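Local coordinates for protein acetyl xylan esterase (Geobacillus stearothermophilus, PDB 5BN1) that removes acetyl groups from the xylose units of xylan and xylo-oligosaccharides as a serine esterase of the GDSL family, at residues Gly31-Thr35 against Gly36-Tyr40; Glu178-Thr182 against Leu183-Ala187; Glu75-Ala79 against Gln80-Trp84; Ala206-Arg209 against Glu210-Phe213. The protein carries 1 engineered substitution. One frame throughout, in Å; residues are numbered along the deposited sequence.

Contact 1 of 4, residues Gly31-Thr35 against Gly36-Tyr40; sequences GALGT and GYVAY
Leu33 and Gly34 pack against Ala39 where the chain turns into helix 37-48 of this SGNH-hydrolase fold, with Gly36 at the N-cap position. The apolar contacts are small. Leu33 CB and Ala39 CB lie 4.3 Å apart, and the Leu33 CD2 methyl reaches Val38 CG1 at the same range. Separately, a methyl meets a carbonyl: Ala39 CB comes 3.2 Å from Gly34 O, a close approach that the small methyl of alanine allows. Gly34, with phi at 82°, suits a backbone that residues with a side chain adopt less readily.

The polar contacts between 31-35 and 36-40 run through water. Gly36 has no side chain to cap the helix, and a water appears to stand in: it accepts from Gly36 N at 2.9 Å and from Ala39 N at 3.1 Å, and donates to Leu33 O at 2.8 Å. Asn58 also binds Leu33 O, tying the turn to the end of strand 55-58. Gly36 O itself starts the helix by receiving Tyr40 N.

Tyr40 carries the aromatic part. Its CG sits beside the backbone N (chi1 -58°), which folds the ring back over the N-cap, so that Gly36 O lies 3.4 Å above one face, toward the rim. Farther out the ring meets Tyr40 of a second subunit, placing the turn at an octamer interface. At the phenol end two further waters each donate to Thr35 O and hydrogen-bond Tyr40 OH, the closer of them 2.5 Å from OH.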
loop_
_atom_site.group_PDB
_atom_site.type_symbol
_atom_site.label_atom_id
_atom_site.label_comp_id
_atom_site.label_asym_id
_atom_site.label_seq_id
_atom_site.Cartn_x
_atom_site.Cartn_y
_atom_site.Cartn_z
ATOM N N GLY A 31 -19.020 -3.620 -12.665
ATOM C CA GLY A 31 -17.755 -3.771 -12.195
ATOM C C GLY A 31 -17.421 -5.174 -12.523
ATOM O O GLY A 31 -16.287 -5.473 -12.962
ATOM N N ALA A 32 -18.362 -6.088 -12.218
ATOM C CA ALA A 32 -17.948 -7.470 -12.329
ATOM C C ALA A 32 -17.605 -7.924 -13.795
ATOM O O ALA A 32 -16.999 -8.938 -13.945
ATOM C CB ALA A 32 -19.030 -8.428 -11.796
ATOM N N LEU A 33 -18.179 -7.231 -14.745
ATOM C CA LEU A 33 -18.056 -7.532 -16.197
ATOM C C LEU A 33 -16.773 -6.997 -16.804
ATOM O O LEU A 33 -16.482 -7.243 -17.951
ATOM C CB LEU A 33 -19.219 -7.002 -17.003
ATOM C CG LEU A 33 -20.640 -7.632 -16.819
ATOM C CD1 LEU A 33 -21.695 -7.013 -17.683
ATOM C CD2 LEU A 33 -20.532 -9.165 -16.974
ATOM N N GLY A 34 -16.034 -6.221 -16.035
ATOM C CA GLY A 34 -14.828 -5.579 -16.534
ATOM C C GLY A 34 -15.117 -4.342 -17.273
ATOM O O GLY A 34 -16.230 -3.814 -17.286
ATOM N N THR A 35 -14.054 -3.803 -17.895
ATOM C CA THR A 35 -14.128 -2.471 -18.497
ATOM C C THR A 35 -13.936 -2.376 -19.976
ATOM O O THR A 35 -13.445 -1.363 -20.502
ATOM C CB THR A 35 -13.073 -1.528 -17.826
ATOM O OG1 THR A 35 -11.781 -2.127 -17.913
ATOM C CG2 THR A 35 -13.472 -1.388 -16.341
ATOM N N GLY A 36 -14.349 -3.387 -20.744
ATOM C CA GLY A 36 -14.141 -3.422 -22.180
ATOM C C GLY A 36 -15.455 -3.837 -22.842
ATOM O O GLY A 36 -16.592 -3.513 -22.478
ATOM N N TYR A 37 -15.248 -4.550 -23.957
ATOM C CA TYR A 37 -16.365 -4.701 -24.921
ATOM C C TYR A 37 -17.548 -5.470 -24.278
ATOM O O TYR A 37 -18.661 -5.157 -24.660
ATOM C CB TYR A 37 -15.981 -5.373 -26.267
ATOM C CG TYR A 37 -15.769 -6.871 -26.266
ATOM C CD1 TYR A 37 -14.581 -7.484 -25.865
ATOM C CD2 TYR A 37 -16.853 -7.721 -26.538
ATOM C CE1 TYR A 37 -14.416 -8.872 -25.789
ATOM C CE2 TYR A 37 -16.675 -9.090 -26.466
ATOM C CZ TYR A 37 -15.515 -9.656 -26.094
ATOM O OH TYR A 37 -15.345 -11.066 -25.969
ATOM N N VAL A 38 -17.304 -6.419 -23.391
ATOM C CA VAL A 38 -18.417 -7.114 -22.739
ATOM C C VAL A 38 -19.331 -6.114 -21.986
ATOM O O VAL A 38 -20.497 -6.061 -22.189
ATOM C CB VAL A 38 -17.924 -8.219 -21.862
ATOM C CG1 VAL A 38 -19.070 -8.872 -21.057
ATOM C CG2 VAL A 38 -17.209 -9.306 -22.694
ATOM N N ALA A 39 -18.677 -5.274 -21.205
ATOM C CA ALA A 39 -19.453 -4.310 -20.482
ATOM C C ALA A 39 -20.160 -3.377 -21.414
ATOM O O ALA A 39 -21.288 -2.930 -21.088
ATOM C CB ALA A 39 -18.558 -3.535 -19.520
ATOM N N TYR A 40 -19.511 -2.939 -22.475
ATOM C CA TYR A 40 -20.106 -2.027 -23.411
ATOM C C TYR A 40 -21.333 -2.616 -24.116
ATOM O O TYR A 40 -22.342 -1.965 -24.346
ATOM C CB TYR A 40 -19.126 -1.468 -24.424
ATOM C CG TYR A 40 -17.929 -0.733 -23.894
ATOM C CD1 TYR A 40 -17.912 -0.292 -22.617
ATOM C CD2 TYR A 40 -16.932 -0.425 -24.705
ATOM C CE1 TYR A 40 -16.761 0.365 -22.110
ATOM C CE2 TYR A 40 -15.758 0.206 -24.241
ATOM C CZ TYR A 40 -15.716 0.602 -22.977
ATOM O OH TYR A 40 -14.585 1.314 -22.473
HETATM O O HOH W 1 -15.826 -5.804 -20.236
HETATM O O HOH W 2 -12.212 -0.065 -22.716
HETATM O O HOH W 3 -14.161 1.531 -19.982
#

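Contact 2 of 4, residues Glu178-Thr182 against Leu183-Ala187; sequences EVLKT and LYPAA
Val179 and Leu183 meet in a local, helix-end contact where helix 172-180 runs out into the loop that leads toward Asp191 and His194, the probable charge-relay residues. Their side chains lie alongside each other and point the same way, Val179 CG1 against Leu183 CD1 at 3.7 Å; branched and apolar, both suit this buried side, where each touches Leu188. Beneath them the backbone keeps one last helical bond, Leu183 N to Val179 O at 3.0 Å, with the donor in the carbonyl plane; Thr182 N shares that oxygen, so two N-H groups grip it. Leu183 and Tyr184 are extended before helical angles return at Pro185, and the loop of this SGNH-hydrolase fold runs on to helix 197-211. Leu180 sends CD2 across to Pro185 CG at 3.9 Å, the two side chains crossing at about a right angle. With CG beside its own backbone N (chi1 -68°), the leucine can reach forward over the bend. A water bridges the polar side here, donating to Leu180 O and, at 2.6 Å, to Leu183 O. Gln46 of a second subunit packs on Leu183, while Tyr184 OH bonds Asp145 and Tyr138 of a third subunit.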
loop_
_atom_site.group_PDB
_atom_site.type_symbol
_atom_site.label_atom_id
_atom_site.label_comp_id
_atom_site.label_asym_id
_atom_site.label_seq_id
_atom_site.Cartn_x
_atom_site.Cartn_y
_atom_site.Cartn_z
ATOM N N GLU A 178 -11.607 -1.797 -41.192
ATOM C CA GLU A 178 -12.309 -0.551 -41.704
ATOM C C GLU A 178 -11.735 0.704 -41.041
ATOM O O GLU A 178 -11.390 1.675 -41.709
ATOM C CB GLU A 178 -13.734 -0.716 -41.442
ATOM C CG GLU A 178 -14.539 0.555 -41.836
ATOM C CD GLU A 178 -14.572 0.871 -43.349
ATOM O OE1 GLU A 178 -14.311 -0.018 -44.273
ATOM O OE2 GLU A 178 -14.872 2.107 -43.564
ATOM N N VAL A 179 -11.487 0.610 -39.750
ATOM C CA VAL A 179 -10.933 1.804 -39.056
ATOM C C VAL A 179 -9.472 2.085 -39.444
ATOM O O VAL A 179 -8.981 3.201 -39.423
ATOM C CB VAL A 179 -11.147 1.649 -37.542
ATOM C CG1 VAL A 179 -10.535 2.801 -36.773
ATOM C CG2 VAL A 179 -12.649 1.557 -37.233
ATOM N N LEU A 180 -8.735 0.994 -39.678
ATOM C CA LEU A 180 -7.339 1.067 -40.093
ATOM C C LEU A 180 -7.137 1.680 -41.474
ATOM O O LEU A 180 -6.009 2.081 -41.823
ATOM C CB LEU A 180 -6.719 -0.320 -39.970
ATOM C CG LEU A 180 -6.555 -0.850 -38.552
ATOM C CD1 LEU A 180 -6.242 -2.345 -38.588
ATOM C CD2 LEU A 180 -5.425 -0.112 -37.832
ATOM N N LYS A 181 -8.254 1.896 -42.212
ATOM C CA LYS A 181 -8.131 2.739 -43.402
ATOM C C LYS A 181 -7.806 4.166 -43.059
ATOM O O LYS A 181 -7.265 4.895 -43.933
ATOM C CB LYS A 181 -9.401 2.689 -44.218
ATOM C CG LYS A 181 -9.628 1.281 -44.770
ATOM C CD LYS A 181 -10.882 1.257 -45.666
ATOM C CE LYS A 181 -11.299 -0.134 -46.044
ATOM N NZ LYS A 181 -12.727 -0.120 -46.492
ATOM N N THR A 182 -8.104 4.600 -41.830
ATOM C CA THR A 182 -7.950 5.932 -41.362
ATOM C C THR A 182 -6.811 6.079 -40.350
ATOM O O THR A 182 -6.015 6.980 -40.452
ATOM C CB THR A 182 -9.231 6.426 -40.762
ATOM O OG1 THR A 182 -10.271 6.424 -41.760
ATOM C CG2 THR A 182 -9.154 7.844 -40.166
ATOM N N LEU A 183 -6.757 5.200 -39.368
ATOM C CA LEU A 183 -5.897 5.334 -38.238
ATOM C C LEU A 183 -4.730 4.317 -38.311
ATOM O O LEU A 183 -4.910 3.195 -38.753
ATOM C CB LEU A 183 -6.568 5.042 -36.916
ATOM C CG LEU A 183 -7.793 5.930 -36.539
ATOM C CD1 LEU A 183 -8.413 5.451 -35.196
ATOM C CD2 LEU A 183 -7.319 7.338 -36.484
ATOM N N TYR A 184 -3.551 4.794 -37.932
ATOM C CA TYR A 184 -2.394 3.922 -37.727
ATOM C C TYR A 184 -2.698 3.101 -36.482
ATOM O O TYR A 184 -3.304 3.526 -35.507
ATOM C CB TYR A 184 -1.139 4.799 -37.493
ATOM C CG TYR A 184 0.134 3.981 -37.439
ATOM C CD1 TYR A 184 0.779 3.480 -38.560
ATOM C CD2 TYR A 184 0.695 3.705 -36.199
ATOM C CE1 TYR A 184 1.913 2.689 -38.448
ATOM C CE2 TYR A 184 1.830 2.947 -36.099
ATOM C CZ TYR A 184 2.470 2.440 -37.204
ATOM O OH TYR A 184 3.590 1.681 -37.010
ATOM N N PRO A 185 -2.153 1.845 -36.424
ATOM C CA PRO A 185 -2.531 1.017 -35.263
ATOM C C PRO A 185 -2.287 1.612 -33.847
ATOM O O PRO A 185 -3.085 1.383 -32.964
ATOM C CB PRO A 185 -1.677 -0.221 -35.548
ATOM C CG PRO A 185 -1.615 -0.380 -37.009
ATOM C CD PRO A 185 -1.407 1.069 -37.447
ATOM N N ALA A 186 -1.174 2.300 -33.681
ATOM C CA ALA A 186 -0.851 2.849 -32.365
ATOM C C ALA A 186 -1.908 3.808 -31.827
ATOM O O ALA A 186 -1.996 4.004 -30.650
ATOM C CB ALA A 186 0.445 3.574 -32.446
ATOM N N ALA A 187 -2.734 4.365 -32.722
ATOM C CA ALA A 187 -3.867 5.204 -32.292
ATOM C C ALA A 187 -4.965 4.426 -31.569
ATOM O O ALA A 187 -5.738 5.017 -30.784
ATOM C CB ALA A 187 -4.407 6.008 -33.448
HETATM O O HOH W 4 -3.549 1.742 -40.489
#

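Contact 3 of 4, residues Glu75-Ala79 against Gln80-Trp84; sequences EDVIA and QKPDW
Gln80 bends back along the last turn of helix 66-78 and lays its amide against the backbone of Glu75. Two like bends do this: CG stands beside the backbone N (chi1 -53°) and the chain bends again about CB-CG (chi2 -58°). NE2 then gives a hydrogen to Glu75 O at 3.0 Å, nearly straight at 164°, with the oxygen almost in the amide plane. Glutamine suits the place because its side chain is long enough to bring an amide N-H to an oxygen the backbone no longer serves. On the way its CG methylene passes 3.3 Å from Asp76 O, a buried oxygen for which the model has no hydrogen-bond partner; Gln80 N, which would serve it in a regular helix, turns to Val77 O instead.

The backbone closes the helix in a type I turn from Ile78 to Lys81. Lys81 N reaches Ile78 O at 3.1 Å; in this bond, as in that of Gln80 N, the donor stands well above the carbonyl plane. Lys81 has positive phi, which swings the chain off the helix, and its aliphatic CD lies 3.6 Å from Ile78 O. Pro82 follows naturally, since it has no N-H to spend: its ring places CD 3.1 Å from Val77 O, while CG faces Val77 CG1 at 4.4 Å.

Helix 66-78 belongs to the beta-alpha-beta crossover from strand 55-58 to the parallel strand 84-88, and this turn sends the chain into the latter. Val77, Gln80 and Pro82 lean on strand 8-13, which lies between those two strands, and Ile78 packs on helix 110-124.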
loop_
_atom_site.group_PDB
_atom_site.type_symbol
_atom_site.label_atom_id
_atom_site.label_comp_id
_atom_site.label_asym_id
_atom_site.label_seq_id
_atom_site.Cartn_x
_atom_site.Cartn_y
_atom_site.Cartn_z
ATOM N N GLU A 75 -16.037 -26.326 -15.861
ATOM C CA GLU A 75 -16.366 -25.473 -14.753
ATOM C C GLU A 75 -16.851 -24.112 -15.201
ATOM O O GLU A 75 -17.806 -23.542 -14.695
ATOM C CB GLU A 75 -15.219 -25.460 -13.792
ATOM C CG GLU A 75 -15.053 -24.330 -12.806
ATOM C CD GLU A 75 -13.540 -24.180 -12.476
ATOM O OE1 GLU A 75 -12.748 -23.538 -13.271
ATOM O OE2 GLU A 75 -13.139 -24.768 -11.430
ATOM N N ASP A 76 -16.165 -23.529 -16.185
ATOM C CA ASP A 76 -16.471 -22.125 -16.528
ATOM C C ASP A 76 -17.468 -21.866 -17.602
ATOM O O ASP A 76 -18.007 -20.745 -17.729
ATOM C CB ASP A 76 -15.152 -21.346 -16.916
ATOM C CG ASP A 76 -14.248 -21.116 -15.753
ATOM O OD1 ASP A 76 -14.611 -21.387 -14.543
ATOM O OD2 ASP A 76 -13.098 -20.634 -15.919
ATOM N N VAL A 77 -17.874 -22.917 -18.335
ATOM C CA VAL A 77 -18.878 -22.792 -19.317
ATOM C C VAL A 77 -20.030 -23.762 -18.987
ATOM O O VAL A 77 -21.116 -23.327 -18.684
ATOM C CB VAL A 77 -18.384 -23.014 -20.743
ATOM C CG1 VAL A 77 -19.420 -22.898 -21.766
ATOM C CG2 VAL A 77 -17.238 -21.990 -21.059
ATOM N N ILE A 78 -19.742 -25.052 -19.133
ATOM C CA ILE A 78 -20.867 -26.041 -19.021
ATOM C C ILE A 78 -21.611 -25.925 -17.743
ATOM O O ILE A 78 -22.856 -25.837 -17.786
ATOM C CB ILE A 78 -20.303 -27.494 -19.220
ATOM C CG1 ILE A 78 -19.615 -27.657 -20.559
ATOM C CG2 ILE A 78 -21.525 -28.468 -19.160
ATOM C CD1 ILE A 78 -20.266 -27.212 -21.733
ATOM N N ALA A 79 -20.937 -25.838 -16.637
ATOM C CA ALA A 79 -21.535 -25.850 -15.313
ATOM C C ALA A 79 -22.320 -24.543 -15.042
ATOM O O ALA A 79 -23.131 -24.518 -14.130
ATOM C CB ALA A 79 -20.497 -26.106 -14.296
ATOM N N GLN A 80 -22.091 -23.481 -15.831
ATOM C CA GLN A 80 -22.850 -22.214 -15.736
ATOM C C GLN A 80 -24.176 -22.232 -16.399
ATOM O O GLN A 80 -24.956 -21.277 -16.355
ATOM C CB GLN A 80 -22.009 -21.056 -16.361
ATOM C CG GLN A 80 -20.632 -20.967 -15.786
ATOM C CD GLN A 80 -20.540 -20.777 -14.265
ATOM O OE1 GLN A 80 -21.308 -20.032 -13.680
ATOM N NE2 GLN A 80 -19.590 -21.442 -13.632
ATOM N N LYS A 81 -24.456 -23.311 -17.118
ATOM C CA LYS A 81 -25.682 -23.461 -17.866
ATOM C C LYS A 81 -26.102 -22.278 -18.648
ATOM O O LYS A 81 -27.212 -21.786 -18.555
ATOM C CB LYS A 81 -26.807 -23.841 -16.874
ATOM C CG LYS A 81 -26.466 -25.022 -15.980
ATOM C CD LYS A 81 -26.289 -26.304 -16.814
ATOM C CE LYS A 81 -26.097 -27.571 -15.959
ATOM N NZ LYS A 81 -27.320 -27.658 -15.110
ATOM N N PRO A 82 -25.223 -21.754 -19.496
ATOM C CA PRO A 82 -25.654 -20.721 -20.336
ATOM C C PRO A 82 -26.569 -21.009 -21.433
ATOM O O PRO A 82 -26.645 -22.134 -21.945
ATOM C CB PRO A 82 -24.297 -20.226 -20.953
ATOM C CG PRO A 82 -23.510 -21.549 -21.046
ATOM C CD PRO A 82 -23.855 -22.260 -19.816
ATOM N N ASP A 83 -27.289 -20.022 -21.895
ATOM C CA ASP A 83 -28.088 -20.122 -23.101
ATOM C C ASP A 83 -27.400 -19.787 -24.381
ATOM O O ASP A 83 -27.492 -20.388 -25.398
ATOM C CB ASP A 83 -29.339 -19.269 -22.980
ATOM C CG ASP A 83 -30.180 -19.671 -21.813
ATOM O OD1 ASP A 83 -30.701 -20.903 -21.869
ATOM O OD2 ASP A 83 -30.325 -18.993 -20.774
ATOM N N TRP A 84 -26.430 -18.800 -24.291
ATOM C CA TRP A 84 -25.646 -18.404 -25.377
ATOM C C TRP A 84 -24.181 -18.276 -24.891
ATOM O O TRP A 84 -23.941 -17.853 -23.751
ATOM C CB TRP A 84 -26.034 -17.046 -25.911
ATOM C CG TRP A 84 -27.278 -17.009 -26.620
ATOM C CD1 TRP A 84 -28.507 -16.919 -26.067
ATOM C CD2 TRP A 84 -27.442 -17.110 -28.049
ATOM N NE1 TRP A 84 -29.445 -16.984 -27.100
ATOM C CE2 TRP A 84 -28.818 -17.100 -28.300
ATOM C CE3 TRP A 84 -26.560 -17.282 -29.110
ATOM C CZ2 TRP A 84 -29.328 -17.215 -29.570
ATOM C CZ3 TRP A 84 -27.078 -17.338 -30.394
ATOM C CH2 TRP A 84 -28.441 -17.300 -30.595
#

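Contact 4 of 4, residues Ala206-Arg209 against Glu210-Phe213; sequences AFLR and EIGF
Leu208 O receives three N-H groups as helix 197-211 ends. The shortest bond, 2.8 Å from Phe213 N, is fairly straight, though its donor stands above the carbonyl plane; Ile211 N and Gly212 N add weak bonds to the same oxygen. Together with Gly212 N to Arg209 O at 3.1 Å, the long bond from Phe213 makes this a Schellman motif. Gly212, at phi 106°, fits the left-handed turning point because it lacks a CB. Ile211 N divides itself, keeping the ordinary helical bond to Phe207 O besides its weak one to Leu208 O.

The apolar side of the motif joins the residues at the ends of its long bond. Leu208 and Phe213 run side by side in the same direction, with Phe213 CD2 4.0 Å from Leu208 CD2. On another side of the helix Phe207 and Ile211 meet at a slant, ring atom CE1 against Ile211 CD1 at 3.7 Å. Ile211 holds CG1 between its backbone N and carbonyl carbon (chi1 63°), a less roomy position that brings CG1 to 3.4 Å from Leu208 O. Phe207 faces the sheet through Phe11 and Ile132, whereas Leu208 and Phe213 pack against helix 37-48.

The charged ends have partners of their own: Arg209 NE pairs with Glu214, and Glu210 OE2 takes the N-H of Phe169 in strand 168-170. Chemically, then, the reversing chain spends its N-H groups on the helix it leaves, Gly212 N and Phe213 N satisfying Arg209 O and Leu208 O.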
loop_
_atom_site.group_PDB
_atom_site.type_symbol
_atom_site.label_atom_id
_atom_site.label_comp_id
_atom_site.label_asym_id
_atom_site.label_seq_id
_atom_site.Cartn_x
_atom_site.Cartn_y
_atom_site.Cartn_z
ATOM N N ALA A 206 -19.358 -4.586 -33.395
ATOM C CA ALA A 206 -19.392 -5.822 -34.272
ATOM C C ALA A 206 -20.166 -6.903 -33.642
ATOM O O ALA A 206 -20.960 -7.623 -34.396
ATOM C CB ALA A 206 -17.974 -6.223 -34.580
ATOM N N PHE A 207 -20.068 -7.154 -32.363
ATOM C CA PHE A 207 -20.852 -8.144 -31.634
ATOM C C PHE A 207 -22.335 -7.828 -31.789
ATOM O O PHE A 207 -23.158 -8.726 -32.131
ATOM C CB PHE A 207 -20.408 -8.287 -30.238
ATOM C CG PHE A 207 -21.180 -9.302 -29.490
ATOM C CD1 PHE A 207 -22.372 -8.991 -28.850
ATOM C CD2 PHE A 207 -20.708 -10.619 -29.428
ATOM C CE1 PHE A 207 -23.090 -9.956 -28.182
ATOM C CE2 PHE A 207 -21.427 -11.577 -28.749
ATOM C CZ PHE A 207 -22.614 -11.235 -28.120
ATOM N N LEU A 208 -22.688 -6.586 -31.430
ATOM C CA LEU A 208 -24.075 -6.207 -31.458
ATOM C C LEU A 208 -24.717 -6.378 -32.820
ATOM O O LEU A 208 -25.901 -6.864 -32.907
ATOM C CB LEU A 208 -24.220 -4.759 -30.918
ATOM C CG LEU A 208 -24.012 -4.600 -29.414
ATOM C CD1 LEU A 208 -23.795 -3.169 -29.013
ATOM C CD2 LEU A 208 -25.135 -5.198 -28.569
ATOM N N ARG A 209 -24.007 -6.041 -33.859
ATOM C CA ARG A 209 -24.505 -6.147 -35.228
ATOM C C ARG A 209 -24.927 -7.599 -35.462
ATOM O O ARG A 209 -26.027 -7.919 -35.971
ATOM C CB ARG A 209 -23.492 -5.663 -36.177
ATOM C CG ARG A 209 -23.954 -5.820 -37.637
ATOM C CD ARG A 209 -22.793 -5.635 -38.549
ATOM N NE ARG A 209 -23.065 -5.355 -39.931
ATOM C CZ ARG A 209 -22.125 -5.337 -40.890
ATOM N NH1 ARG A 209 -20.818 -5.582 -40.603
ATOM N NH2 ARG A 209 -22.476 -5.050 -42.154
ATOM N N GLU A 210 -24.067 -8.545 -35.067
ATOM C CA GLU A 210 -24.339 -9.969 -35.356
ATOM C C GLU A 210 -25.507 -10.522 -34.550
ATOM O O GLU A 210 -26.218 -11.459 -35.060
ATOM C CB GLU A 210 -23.090 -10.791 -35.108
ATOM C CG GLU A 210 -23.246 -12.287 -35.407
ATOM C CD GLU A 210 -23.456 -12.620 -36.881
ATOM O OE1 GLU A 210 -23.445 -11.726 -37.799
ATOM O OE2 GLU A 210 -23.587 -13.915 -37.095
ATOM N N ILE A 211 -25.828 -9.941 -33.385
ATOM C CA ILE A 211 -26.992 -10.366 -32.628
ATOM C C ILE A 211 -28.266 -9.572 -32.957
ATOM O O ILE A 211 -29.268 -9.854 -32.264
ATOM C CB ILE A 211 -26.800 -10.491 -31.133
ATOM C CG1 ILE A 211 -26.447 -9.112 -30.463
ATOM C CG2 ILE A 211 -25.718 -11.557 -30.771
ATOM C CD1 ILE A 211 -26.651 -9.160 -29.005
ATOM N N GLY A 212 -28.200 -8.637 -33.864
ATOM C CA GLY A 212 -29.296 -7.927 -34.529
ATOM C C GLY A 212 -29.467 -6.506 -34.046
ATOM O O GLY A 212 -30.500 -5.878 -34.378
ATOM N N PHE A 213 -28.480 -5.908 -33.381
ATOM C CA PHE A 213 -28.539 -4.453 -33.077
ATOM C C PHE A 213 -27.411 -3.792 -33.868
ATOM O O PHE A 213 -26.230 -3.813 -33.435
ATOM C CB PHE A 213 -28.322 -4.260 -31.637
ATOM C CG PHE A 213 -28.263 -2.810 -31.122
ATOM C CD1 PHE A 213 -28.614 -1.748 -31.953
ATOM C CD2 PHE A 213 -27.809 -2.554 -29.801
ATOM C CE1 PHE A 213 -28.512 -0.416 -31.482
ATOM C CE2 PHE A 213 -27.740 -1.225 -29.331
ATOM C CZ PHE A 213 -28.067 -0.203 -30.201
#

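In the fold
From the N terminus the four contacts follow in series, none nesting or crossing: contact 1 turns the chain into helix 37-48, contact 3 ends helix 66-78 and releases strand 84-88, contact 2 ends helix 172-180 before the loop carrying Asp191 and His194, and contact 4 ends helix 197-211. Each closes only its own short turn. Contacts 1 and 4 come within about 5 Å at their nearest atoms, because helices 37-48 and 197-211 pack together. Contacts 2 and 3 lie on opposite sides of the chain's centre, their own centres about 36 Å apart. Contacts 1, 2 and 4 also touch the second subunit of the octamer; contact 3 touches no other chain.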